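Local coordinates for thioredoxin-like fold domain-containing protein (Enterococcus faecalis, PDB 1Z6M) that is of unknown function but has a thioredoxin-like fold and may act as a thiol-disulfide oxidoreductase, at residues C39-K44 / F160-T165; K44-S49 / A97-F102; A54-V57 / K61-R64; Q105-N110 / A117-K122. All blocks are in the same frame, centred on the assembly; numbering follows the deposited sequence.

Contact 1: C39-K44 / F160-T165; sequences CPYCRK and FDESVT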
loop_
_atom_site.group_PDB
_atom_site.type_symbol
_atom_site.label_atom_id
_atom_site.label_comp_id
_atom_site.label_asym_id
_atom_site.label_seq_id
_atom_site.Cartn_x
_atom_site.Cartn_y
_atom_site.Cartn_z
ATOM N N CYS A 39 -1.230 -3.690 8.755
ATOM C CA CYS A 39 0.123 -3.685 9.259
ATOM C C CYS A 39 0.464 -2.360 9.953
ATOM O O CYS A 39 0.310 -1.305 9.358
ATOM C CB CYS A 39 1.082 -3.966 8.096
ATOM S SG CYS A 39 2.809 -3.732 8.519
ATOM N N PRO A 40 0.979 -2.406 11.198
ATOM C CA PRO A 40 1.330 -1.146 11.867
ATOM C C PRO A 40 2.591 -0.482 11.295
ATOM O O PRO A 40 2.791 0.737 11.444
ATOM C CB PRO A 40 1.513 -1.573 13.323
ATOM C CG PRO A 40 1.982 -2.996 13.230
ATOM C CD PRO A 40 1.198 -3.577 12.069
ATOM N N TYR A 41 3.423 -1.262 10.617
ATOM C CA TYR A 41 4.606 -0.697 9.975
ATOM C C TYR A 41 4.152 0.061 8.725
ATOM O O TYR A 41 4.656 1.140 8.429
ATOM C CB TYR A 41 5.624 -1.789 9.629
ATOM C CG TYR A 41 6.127 -2.584 10.810
ATOM C CD1 TYR A 41 5.342 -3.579 11.390
ATOM C CD2 TYR A 41 7.401 -2.361 11.331
ATOM C CE1 TYR A 41 5.808 -4.330 12.460
ATOM C CE2 TYR A 41 7.873 -3.102 12.408
ATOM C CZ TYR A 41 7.070 -4.085 12.965
ATOM O OH TYR A 41 7.511 -4.845 14.015
ATOM N N CYS A 42 3.176 -0.496 8.013
ATOM C CA CYS A 42 2.546 0.198 6.887
ATOM C C CYS A 42 1.817 1.448 7.371
ATOM O O CYS A 42 1.864 2.480 6.707
ATOM C CB CYS A 42 1.584 -0.708 6.136
ATOM S SG CYS A 42 2.407 -2.052 5.287
ATOM N N ARG A 43 1.163 1.363 8.533
ATOM C CA ARG A 43 0.529 2.543 9.134
ATOM C C ARG A 43 1.548 3.661 9.365
ATOM O O ARG A 43 1.283 4.829 9.051
ATOM C CB ARG A 43 -0.206 2.198 10.437
ATOM C CG ARG A 43 -0.881 3.392 11.120
ATOM C CD ARG A 43 -1.615 2.990 12.409
ATOM N NE ARG A 43 -0.683 2.444 13.397
ATOM C CZ ARG A 43 -1.026 1.849 14.534
ATOM N NH1 ARG A 43 -2.294 1.735 14.887
ATOM N NH2 ARG A 43 -0.073 1.379 15.322
ATOM N N LYS A 44 2.711 3.309 9.913
ATOM C CA LYS A 44 3.792 4.260 10.161
ATOM C C LYS A 44 4.263 4.885 8.851
ATOM O O LYS A 44 4.424 6.104 8.754
ATOM C CB LYS A 44 4.953 3.565 10.883
ATOM C CG LYS A 44 6.156 4.455 11.179
ATOM C CD LYS A 44 5.872 5.464 12.281
ATOM C CE LYS A 44 6.998 6.478 12.455
ATOM N NZ LYS A 44 8.278 5.871 12.908
ATOM N N PHE A 160 13.009 0.560 0.027
ATOM C CA PHE A 160 13.043 1.025 1.404
ATOM C C PHE A 160 11.733 0.677 2.097
ATOM O O PHE A 160 10.856 0.059 1.498
ATOM C CB PHE A 160 13.377 2.530 1.476
ATOM C CG PHE A 160 12.487 3.397 0.631
ATOM C CD1 PHE A 160 11.373 4.016 1.193
ATOM C CD2 PHE A 160 12.773 3.614 -0.720
ATOM C CE1 PHE A 160 10.548 4.836 0.424
ATOM C CE2 PHE A 160 11.959 4.418 -1.493
ATOM C CZ PHE A 160 10.849 5.042 -0.924
ATOM N N ASP A 161 11.603 1.057 3.362
ATOM C CA ASP A 161 10.403 0.727 4.133
ATOM C C ASP A 161 10.101 1.855 5.105
ATOM O O ASP A 161 10.568 2.978 4.924
ATOM C CB ASP A 161 10.585 -0.621 4.854
ATOM C CG ASP A 161 11.741 -0.616 5.846
ATOM O OD1 ASP A 161 12.206 0.471 6.216
ATOM O OD2 ASP A 161 12.151 -1.710 6.282
ATOM N N GLU A 162 9.332 1.557 6.144
ATOM C CA GLU A 162 8.896 2.570 7.107
ATOM C C GLU A 162 10.046 3.242 7.853
ATOM O O GLU A 162 9.853 4.309 8.441
ATOM C CB GLU A 162 7.907 1.976 8.114
ATOM C CG GLU A 162 8.517 1.067 9.212
ATOM C CD GLU A 162 9.084 -0.262 8.716
ATOM O OE1 GLU A 162 8.742 -0.723 7.599
ATOM O OE2 GLU A 162 9.878 -0.855 9.482
ATOM N N SER A 163 11.231 2.632 7.846
ATOM C CA SER A 163 12.381 3.232 8.522
ATOM C C SER A 163 12.923 4.451 7.782
ATOM O O SER A 163 13.696 5.207 8.357
ATOM C CB SER A 163 13.493 2.214 8.756
ATOM O OG SER A 163 14.103 1.821 7.541
ATOM N N VAL A 164 12.520 4.646 6.526
ATOM C CA VAL A 164 12.990 5.784 5.736
ATOM C C VAL A 164 12.714 7.095 6.476
ATOM O O VAL A 164 11.672 7.248 7.106
ATOM C CB VAL A 164 12.331 5.783 4.332
ATOM C CG1 VAL A 164 10.856 6.210 4.396
ATOM C CG2 VAL A 164 13.121 6.660 3.368
ATOM N N THR A 165 13.655 8.032 6.423
ATOM C CA THR A 165 13.375 9.359 6.958
ATOM C C THR A 165 12.805 10.221 5.832
ATOM O O THR A 165 12.952 9.890 4.644
ATOM C CB THR A 165 14.631 10.033 7.507
ATOM O OG1 THR A 165 15.485 10.342 6.404
ATOM C CG2 THR A 165 15.360 9.138 8.518
#
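Tyr41 and Glu162 meet beside the CxxC motif of a thioredoxin-like fold, where the loop between strand 158-160 and helix 166-173 leans on the first turn of helix 40-58. The tight part is Glu162 against Tyr41, touched at both backbone and ring: Glu162 points its CB at the helix and brings it to 3.4 Å from Tyr41 O. CG of Glu162 is wedged between its own backbone N and carbonyl carbon (chi1 75°), and a second bend at chi2 sets the carboxylate alongside the phenol. The two side chains run the same way, their planes 76° apart, and Glu162 OE2 lies at the ring edge, 3.4 Å from Tyr41 CD2. The loose, solvent side belongs to Lys44, an exposed residue one turn along, whose CG stays 4.3 Å from Glu162 CB. Below, Tyr41 and Glu162 both rest on Pro151, which probably corresponds to the conserved proline facing the cysteines in thioredoxins. The loop is shaped by a type I turn from Asp161 to Val164 and an Asx turn in which Asp161 OD1 takes both Ser163 N and Ser163 OG. On the helix side the thiols are unlinked, and Cys39, the N-cap residue, accepts at its SG a capping bond from Cys42 N, 3.3 Å away.

Contact 2: K44-S49 / A97-F102; sequences KWFEES and ALHKMF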
loop_
_atom_site.group_PDB
_atom_site.type_symbol
_atom_site.label_atom_id
_atom_site.label_comp_id
_atom_site.label_asym_id
_atom_site.label_seq_id
_atom_site.Cartn_x
_atom_site.Cartn_y
_atom_site.Cartn_z
ATOM N N LYS A 44 2.711 3.309 9.913
ATOM C CA LYS A 44 3.792 4.260 10.161
ATOM C C LYS A 44 4.263 4.885 8.851
ATOM O O LYS A 44 4.424 6.104 8.754
ATOM C CB LYS A 44 4.953 3.565 10.883
ATOM C CG LYS A 44 6.156 4.455 11.179
ATOM C CD LYS A 44 5.872 5.464 12.281
ATOM C CE LYS A 44 6.998 6.478 12.455
ATOM N NZ LYS A 44 8.278 5.871 12.908
ATOM N N TRP A 45 4.507 4.048 7.840
ATOM C CA TRP A 45 4.879 4.550 6.512
ATOM C C TRP A 45 3.852 5.569 6.011
ATOM O O TRP A 45 4.212 6.665 5.568
ATOM C CB TRP A 45 5.030 3.390 5.508
ATOM C CG TRP A 45 4.875 3.811 4.064
ATOM C CD1 TRP A 45 3.840 3.477 3.224
ATOM C CD2 TRP A 45 5.727 4.701 3.318
ATOM N NE1 TRP A 45 4.019 4.071 1.996
ATOM C CE2 TRP A 45 5.160 4.833 2.030
ATOM C CE3 TRP A 45 6.914 5.386 3.608
ATOM C CZ2 TRP A 45 5.743 5.617 1.029
ATOM C CZ3 TRP A 45 7.496 6.158 2.599
ATOM C CH2 TRP A 45 6.910 6.264 1.335
ATOM N N PHE A 46 2.576 5.217 6.092
ATOM C CA PHE A 46 1.535 6.085 5.563
ATOM C C PHE A 46 1.460 7.416 6.298
ATOM O O PHE A 46 1.319 8.460 5.669
ATOM C CB PHE A 46 0.179 5.387 5.568
ATOM C CG PHE A 46 -0.381 5.141 4.203
ATOM C CD1 PHE A 46 0.294 4.342 3.286
ATOM C CD2 PHE A 46 -1.590 5.714 3.831
ATOM C CE1 PHE A 46 -0.244 4.116 2.018
ATOM C CE2 PHE A 46 -2.132 5.478 2.568
ATOM C CZ PHE A 46 -1.444 4.687 1.664
ATOM N N GLU A 47 1.551 7.401 7.628
ATOM C CA GLU A 47 1.434 8.673 8.347
ATOM C C GLU A 47 2.675 9.557 8.153
ATOM O O GLU A 47 2.548 10.764 7.956
ATOM C CB GLU A 47 1.079 8.478 9.831
ATOM C CG GLU A 47 2.190 7.939 10.725
ATOM C CD GLU A 47 3.149 9.013 11.274
ATOM O OE1 GLU A 47 4.103 8.641 11.979
ATOM O OE2 GLU A 47 2.979 10.222 11.004
ATOM N N GLU A 48 3.873 8.968 8.186
ATOM C CA GLU A 48 5.088 9.777 8.192
ATOM C C GLU A 48 5.363 10.402 6.831
ATOM O O GLU A 48 6.022 11.442 6.756
ATOM C CB GLU A 48 6.289 8.958 8.667
ATOM C CG GLU A 48 6.762 7.937 7.651
ATOM C CD GLU A 48 7.751 6.926 8.196
ATOM O OE1 GLU A 48 8.221 7.074 9.347
ATOM O OE2 GLU A 48 8.052 5.963 7.457
ATOM N N SER A 49 4.840 9.780 5.777
ATOM C CA SER A 49 5.037 10.258 4.403
ATOM C C SER A 49 3.861 11.067 3.842
ATOM O O SER A 49 3.952 11.611 2.745
ATOM C CB SER A 49 5.318 9.074 3.479
ATOM O OG SER A 49 4.163 8.269 3.325
ATOM N N ALA A 97 -10.265 6.252 1.894
ATOM C CA ALA A 97 -10.630 5.039 2.598
ATOM C C ALA A 97 -9.414 4.404 3.273
ATOM O O ALA A 97 -9.505 3.986 4.416
ATOM C CB ALA A 97 -11.308 4.053 1.653
ATOM N N LEU A 98 -8.282 4.330 2.575
ATOM C CA LEU A 98 -7.064 3.803 3.187
ATOM C C LEU A 98 -6.683 4.606 4.418
ATOM O O LEU A 98 -6.318 4.044 5.450
ATOM C CB LEU A 98 -5.902 3.816 2.200
ATOM C CG LEU A 98 -5.981 2.788 1.075
ATOM C CD1 LEU A 98 -4.840 3.048 0.092
ATOM C CD2 LEU A 98 -5.940 1.352 1.596
ATOM N N HIS A 99 -6.786 5.929 4.322
ATOM C CA HIS A 99 -6.507 6.774 5.475
ATOM C C HIS A 99 -7.418 6.457 6.654
ATOM O O HIS A 99 -6.963 6.413 7.788
ATOM C CB HIS A 99 -6.586 8.254 5.112
ATOM C CG HIS A 99 -5.456 8.712 4.253
ATOM N ND1 HIS A 99 -5.565 9.778 3.389
ATOM C CD2 HIS A 99 -4.195 8.240 4.109
ATOM C CE1 HIS A 99 -4.416 9.950 2.756
ATOM N NE2 HIS A 99 -3.565 9.032 3.179
ATOM N N LYS A 100 -8.701 6.244 6.383
ATOM C CA LYS A 100 -9.632 5.915 7.456
ATOM C C LYS A 100 -9.361 4.526 8.030
ATOM O O LYS A 100 -9.433 4.336 9.249
ATOM C CB LYS A 100 -11.082 6.040 6.991
ATOM C CG LYS A 100 -11.643 7.448 7.061
ATOM C CD LYS A 100 -13.147 7.432 6.839
ATOM C CE LYS A 100 -13.673 8.790 6.410
ATOM N NZ LYS A 100 -13.540 8.997 4.936
HETATM N N MSE A 101 -9.055 3.568 7.155
HETATM C CA MSE A 101 -8.686 2.218 7.598
HETATM C C MSE A 101 -7.471 2.255 8.533
HETATM O O MSE A 101 -7.470 1.628 9.593
HETATM C CB MSE A 101 -8.401 1.302 6.393
HETATM C CG MSE A 101 -9.604 0.961 5.527
HETATM SE SE MSE A 101 -9.080 0.089 3.974
HETATM C CE MSE A 101 -10.720 -0.096 3.200
ATOM N N PHE A 102 -6.443 3.011 8.155
ATOM C CA PHE A 102 -5.272 3.125 9.008
ATOM C C PHE A 102 -5.593 3.828 10.329
ATOM O O PHE A 102 -5.110 3.413 11.390
ATOM C CB PHE A 102 -4.144 3.855 8.275
ATOM C CG PHE A 102 -3.330 2.968 7.347
ATOM C CD1 PHE A 102 -3.168 3.301 6.010
ATOM C CD2 PHE A 102 -2.719 1.814 7.817
ATOM C CE1 PHE A 102 -2.412 2.509 5.152
ATOM C CE2 PHE A 102 -1.955 1.012 6.974
ATOM C CZ PHE A 102 -1.800 1.369 5.642
#
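Trp45 O, next in the chain to the Phe46 that meets Phe102 across this contact, is gripped by two donors of one residue: Ser49 OG at 2.8 Å and Ser49 N, which arrive from opposite faces of the carbonyl plane. The serine hydroxyl thereby settles over the centre of the Trp45 indole. Across the interface no polar bond forms; the contact is an aromatic cluster of Phe46, His99 and Phe102, with Leu98 beside it. Phe46 is at the centre of the cluster, with an unusual chi1 of -115°. Over one of its faces, offset toward the rim, comes Phe102 CE1, 3.5 Å from Phe46 CG; the ring planes are inclined at 42°, neither a stack nor edge-to-face. His99 reaches the same ring in its plane, with CD2 at 3.6 Å from Phe46 CD2, so the two rings meet rim to rim. Leu98 CD1 closes the far end at 4.1 Å from Phe46 CZ. Through these side chains the helices pack at an axis distance of 10.8 Å, steeply inclined, with a signed crossing angle of -117°. Phe102 also touches Cys42 and Arg43, so the cluster lies directly behind the CxxC turn. Helix 91-103 thus covers one flank of helix 40-58, Trp45 on another flank meets helix 166-173, and Phe46 and Leu98 reach strand 62-68 of the central sheet.

Contact 3: A54-V57 / K61-R64; sequences AQSV and KVER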
loop_
_atom_site.group_PDB
_atom_site.type_symbol
_atom_site.label_atom_id
_atom_site.label_comp_id
_atom_site.label_asym_id
_atom_site.label_seq_id
_atom_site.Cartn_x
_atom_site.Cartn_y
_atom_site.Cartn_z
ATOM N N ALA A 54 1.623 13.953 -0.573
ATOM C CA ALA A 54 0.507 14.738 -1.082
ATOM C C ALA A 54 1.027 15.887 -1.941
ATOM O O ALA A 54 0.522 16.123 -3.046
ATOM C CB ALA A 54 -0.350 15.242 0.049
ATOM N N GLN A 55 2.070 16.567 -1.470
ATOM C CA GLN A 55 2.626 17.659 -2.265
ATOM C C GLN A 55 3.280 17.155 -3.551
ATOM O O GLN A 55 3.134 17.765 -4.615
ATOM C CB GLN A 55 3.620 18.474 -1.455
ATOM C CG GLN A 55 4.193 19.613 -2.278
ATOM C CD GLN A 55 4.958 20.607 -1.467
ATOM O OE1 GLN A 55 4.899 20.606 -0.230
ATOM N NE2 GLN A 55 5.684 21.486 -2.158
ATOM N N SER A 56 4.011 16.042 -3.454
ATOM C CA SER A 56 4.708 15.484 -4.626
ATOM C C SER A 56 3.733 15.034 -5.707
ATOM O O SER A 56 4.017 15.152 -6.899
ATOM C CB SER A 56 5.590 14.307 -4.210
ATOM O OG SER A 56 6.548 14.672 -3.238
ATOM N N VAL A 57 2.608 14.472 -5.276
ATOM C CA VAL A 57 1.553 14.054 -6.186
ATOM C C VAL A 57 0.881 15.275 -6.813
ATOM O O VAL A 57 0.672 15.327 -8.027
ATOM C CB VAL A 57 0.517 13.157 -5.445
ATOM C CG1 VAL A 57 -0.799 13.069 -6.210
ATOM C CG2 VAL A 57 1.107 11.762 -5.206
ATOM N N LYS A 61 5.080 15.534 -9.792
ATOM C CA LYS A 61 6.377 14.862 -9.754
ATOM C C LYS A 61 6.239 13.348 -9.578
ATOM O O LYS A 61 6.969 12.584 -10.209
ATOM C CB LYS A 61 7.261 15.458 -8.649
ATOM C CG LYS A 61 8.633 14.824 -8.484
ATOM C CD LYS A 61 9.620 15.258 -9.550
ATOM C CE LYS A 61 11.024 14.855 -9.123
ATOM N NZ LYS A 61 12.118 15.440 -9.931
ATOM N N VAL A 62 5.300 12.932 -8.732
ATOM C CA VAL A 62 5.165 11.536 -8.334
ATOM C C VAL A 62 3.797 10.969 -8.678
ATOM O O VAL A 62 2.774 11.629 -8.480
ATOM C CB VAL A 62 5.401 11.389 -6.806
ATOM C CG1 VAL A 62 4.954 10.016 -6.288
ATOM C CG2 VAL A 62 6.856 11.650 -6.452
ATOM N N GLU A 63 3.802 9.746 -9.203
ATOM C CA GLU A 63 2.609 8.907 -9.242
ATOM C C GLU A 63 2.835 7.742 -8.289
ATOM O O GLU A 63 3.861 7.068 -8.365
ATOM C CB GLU A 63 2.365 8.356 -10.647
ATOM C CG GLU A 63 1.068 7.536 -10.758
ATOM C CD GLU A 63 0.891 6.816 -12.089
ATOM O OE1 GLU A 63 1.889 6.560 -12.793
ATOM O OE2 GLU A 63 -0.270 6.489 -12.431
ATOM N N ARG A 64 1.883 7.513 -7.391
ATOM C CA ARG A 64 1.961 6.367 -6.490
ATOM C C ARG A 64 1.163 5.233 -7.081
ATOM O O ARG A 64 0.063 5.446 -7.610
ATOM C CB ARG A 64 1.391 6.704 -5.120
ATOM C CG ARG A 64 2.078 7.879 -4.436
ATOM C CD ARG A 64 1.281 8.336 -3.227
ATOM N NE ARG A 64 1.372 7.357 -2.147
ATOM C CZ ARG A 64 0.745 7.464 -0.979
ATOM N NH1 ARG A 64 -0.060 8.491 -0.735
ATOM N NH2 ARG A 64 0.919 6.527 -0.053
HETATM O O HOH W 1 1.228 13.434 -9.914
#
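The beta-alpha-beta crossover of the thioredoxin-like fold, strand 29-35, helix 40-58 and strand 62-68, makes its return turn here: Ser56 and Val57, at the end of the helix, touch Lys61 and Val62, where the chain re-enters the sheet parallel to strand 29-35. Ser56 O faces two successive amides. Val62 N, at 3.2 Å from Ser56 O, gives the sounder bond, although it approaches from well above the carbonyl plane, whereas the bond from Lys61 N to Ser56 O is bent and weak. Ser59 OG also binds Ser56 O, so this one carbonyl ties helix, turn and strand together. The side chains follow the backbone closely. Ser56 CB rests at 3.7 Å from Val62 CG2, and its hydroxyl is turned back up the helix to Leu52 O, keeping the polar atom off the valine. Val57 points its CB away from the strand, yet with CG1 anti to the backbone N (chi1 162°) the other branch, CG2, swings to the strand and lies 4.0 Å from Arg64 CD. Arg64 crosses there at about a right angle on its way to a salt bridge with Glu33. Beneath the turn, Ile173 of helix 166-173 packs on Ser56, Lys61 and Val62. A water bridges the end of the helix and the start of the strand, donating to Val57 O at 2.7 Å and to Val62 O at 2.8 Å.

Contact 4: Q105-N110 / A117-K122; sequences QDEWGN and ATYAEK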
loop_
_atom_site.group_PDB
_atom_site.type_symbol
_atom_site.label_atom_id
_atom_site.label_comp_id
_atom_site.label_asym_id
_atom_site.label_seq_id
_atom_site.Cartn_x
_atom_site.Cartn_y
_atom_site.Cartn_z
ATOM N N GLN A 105 -7.186 1.308 12.626
ATOM C CA GLN A 105 -6.540 -0.004 12.545
ATOM C C GLN A 105 -6.668 -0.845 13.812
ATOM O O GLN A 105 -6.859 -2.061 13.740
ATOM C CB GLN A 105 -5.062 0.161 12.164
ATOM C CG GLN A 105 -4.355 -1.137 11.807
ATOM C CD GLN A 105 -2.912 -0.890 11.489
ATOM O OE1 GLN A 105 -2.082 -0.749 12.390
ATOM N NE2 GLN A 105 -2.606 -0.779 10.199
ATOM N N ASP A 106 -6.564 -0.207 14.974
ATOM C CA ASP A 106 -6.660 -0.949 16.235
ATOM C C ASP A 106 -8.079 -1.379 16.586
ATOM O O ASP A 106 -8.266 -2.295 17.384
ATOM C CB ASP A 106 -6.044 -0.148 17.376
ATOM C CG ASP A 106 -4.584 0.153 17.135
ATOM O OD1 ASP A 106 -3.815 -0.801 16.895
ATOM O OD2 ASP A 106 -4.217 1.341 17.162
ATOM N N GLU A 107 -9.062 -0.715 15.984
ATOM C CA GLU A 107 -10.475 -1.014 16.219
ATOM C C GLU A 107 -10.919 -2.256 15.477
ATOM O O GLU A 107 -11.609 -3.094 16.049
ATOM C CB GLU A 107 -11.366 0.169 15.828
ATOM C CG GLU A 107 -11.193 1.375 16.737
ATOM C CD GLU A 107 -12.111 2.540 16.388
ATOM O OE1 GLU A 107 -13.096 2.360 15.627
ATOM O OE2 GLU A 107 -11.866 3.649 16.907
ATOM N N TRP A 108 -10.551 -2.370 14.202
ATOM C CA TRP A 108 -10.986 -3.519 13.396
ATOM C C TRP A 108 -9.900 -4.595 13.286
ATOM O O TRP A 108 -10.198 -5.754 12.959
ATOM C CB TRP A 108 -11.458 -3.072 12.000
ATOM C CG TRP A 108 -10.430 -2.296 11.231
ATOM C CD1 TRP A 108 -10.330 -0.936 11.129
ATOM C CD2 TRP A 108 -9.362 -2.839 10.438
ATOM N NE1 TRP A 108 -9.257 -0.598 10.330
ATOM C CE2 TRP A 108 -8.641 -1.748 9.905
ATOM C CE3 TRP A 108 -8.935 -4.143 10.145
ATOM C CZ2 TRP A 108 -7.515 -1.921 9.094
ATOM C CZ3 TRP A 108 -7.815 -4.316 9.332
ATOM C CH2 TRP A 108 -7.124 -3.212 8.816
ATOM N N GLY A 109 -8.657 -4.233 13.595
ATOM C CA GLY A 109 -7.517 -5.115 13.326
ATOM C C GLY A 109 -7.471 -6.376 14.162
ATOM O O GLY A 109 -6.768 -7.320 13.824
ATOM N N ASN A 110 -8.242 -6.390 15.244
ATOM C CA ASN A 110 -8.274 -7.522 16.180
ATOM C C ASN A 110 -9.600 -8.279 16.173
ATOM O O ASN A 110 -9.884 -9.077 17.070
ATOM C CB ASN A 110 -7.930 -7.035 17.589
ATOM C CG ASN A 110 -6.601 -6.299 17.628
ATOM O OD1 ASN A 110 -6.540 -5.077 17.840
ATOM N ND2 ASN A 110 -5.529 -7.030 17.365
ATOM N N ALA A 117 -15.356 -7.497 8.073
ATOM C CA ALA A 117 -16.288 -7.187 6.991
ATOM C C ALA A 117 -17.450 -6.318 7.475
ATOM O O ALA A 117 -17.809 -5.319 6.838
ATOM C CB ALA A 117 -16.803 -8.482 6.342
ATOM N N THR A 118 -18.019 -6.685 8.620
ATOM C CA THR A 118 -19.118 -5.937 9.211
ATOM C C THR A 118 -18.667 -4.519 9.551
ATOM O O THR A 118 -19.392 -3.566 9.302
ATOM C CB THR A 118 -19.652 -6.681 10.453
ATOM O OG1 THR A 118 -20.162 -7.955 10.035
ATOM C CG2 THR A 118 -20.773 -5.900 11.145
ATOM N N TYR A 119 -17.463 -4.391 10.095
ATOM C CA TYR A 119 -16.908 -3.076 10.415
ATOM C C TYR A 119 -16.723 -2.232 9.149
ATOM O O TYR A 119 -17.053 -1.041 9.132
ATOM C CB TYR A 119 -15.578 -3.228 11.153
ATOM C CG TYR A 119 -15.036 -1.936 11.728
ATOM C CD1 TYR A 119 -15.222 -1.618 13.072
ATOM C CD2 TYR A 119 -14.337 -1.028 10.926
ATOM C CE1 TYR A 119 -14.714 -0.438 13.604
ATOM C CE2 TYR A 119 -13.834 0.152 11.444
ATOM C CZ TYR A 119 -14.026 0.443 12.781
ATOM O OH TYR A 119 -13.523 1.625 13.276
ATOM N N ALA A 120 -16.205 -2.839 8.088
ATOM C CA ALA A 120 -16.048 -2.112 6.823
ATOM C C ALA A 120 -17.390 -1.574 6.335
ATOM O O ALA A 120 -17.485 -0.432 5.883
ATOM C CB ALA A 120 -15.390 -2.986 5.756
ATOM N N GLU A 121 -18.424 -2.395 6.468
ATOM C CA GLU A 121 -19.753 -2.064 5.978
ATOM C C GLU A 121 -20.471 -1.074 6.882
ATOM O O GLU A 121 -20.980 -0.052 6.407
ATOM C CB GLU A 121 -20.572 -3.348 5.804
ATOM C CG GLU A 121 -20.038 -4.196 4.657
ATOM C CD GLU A 121 -20.415 -5.666 4.729
ATOM O OE1 GLU A 121 -21.229 -6.070 5.590
ATOM O OE2 GLU A 121 -19.888 -6.428 3.894
ATOM N N LYS A 122 -20.508 -1.366 8.177
ATOM C CA LYS A 122 -21.326 -0.594 9.120
ATOM C C LYS A 122 -20.600 0.599 9.732
ATOM O O LYS A 122 -21.215 1.638 9.984
ATOM C CB LYS A 122 -21.855 -1.501 10.227
ATOM C CG LYS A 122 -22.837 -2.547 9.732
ATOM C CD LYS A 122 -23.518 -3.270 10.871
ATOM C CE LYS A 122 -24.531 -4.273 10.339
ATOM N NZ LYS A 122 -25.336 -4.894 11.427
#
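Tyr119 meets Glu107 and Trp108 through its hydroxyl and its ring, in three kinds of interaction. The polar one is a hydrogen bond donated by Tyr119 OH to Glu107 OE1. At 2.5 Å it is very short, and little about its strength should be read from that length. The glutamate extends straight beyond CG, crosses the phenol obliquely, and places OE1 in the plane of the tyrosine ring, at its edge, while the carboxylate itself is turned steeply against the ring. Glu107 lies at the surface.

The CH-pi interaction comes from the inner side. Trp108 CB sits over one face of the Tyr119 ring, 3.9 Å from its centroid and 19° off the ring normal. Tyr119 is led there by a CG anti to its backbone N (chi1 -170°), which stretches the phenol from helix 113-123 across to helix 105-108.

The aromatic contact continues from the same tryptophan: Trp108 CD1 approaches Tyr119 CE2 at 3.7 Å, and the five-membered ring of Trp108 and the Tyr119 ring are inclined at 47°, an oblique pair. Trp108 holds its CG between the backbone N and the carbonyl carbon, folding the indole back over Gln105 CA, 3.4 Å above the plane of the ring system. Its NE1 is bonded to Met101 O, which ties the short helix 105-108 to the preceding helix 91-103. Met82 of helix 77-83 packs against both Trp108 and Tyr119, so this corner joins four helices of the helical part, apart from the central sheet.

Overall arrangement
Three contacts hang on helix 40-58: contact 1 at its N-terminal CxxC turn, contact 2 in its first half, contact 3 where it runs into strand 62-68. Contacts 1 and 2, centres about 10 Å apart, share Lys44. Contact 4 lies in the helical part between strands 62-68 and 152-155, which resembles the helical insertion of DsbA-like proteins, its centre about 29 Å from that of contact 3. Contacts 2, 3 and 4 fall inside the loop closed by contact 1, and contact 3 inside that of contact 2. The Arg43-Asp106 salt bridge and a probable Gln105-Cys39 O bond link contacts 1 and 4, and Trp108 NE1 to Met101 O joins contacts 2 and 4, fastening the helical part to the presumed redox end.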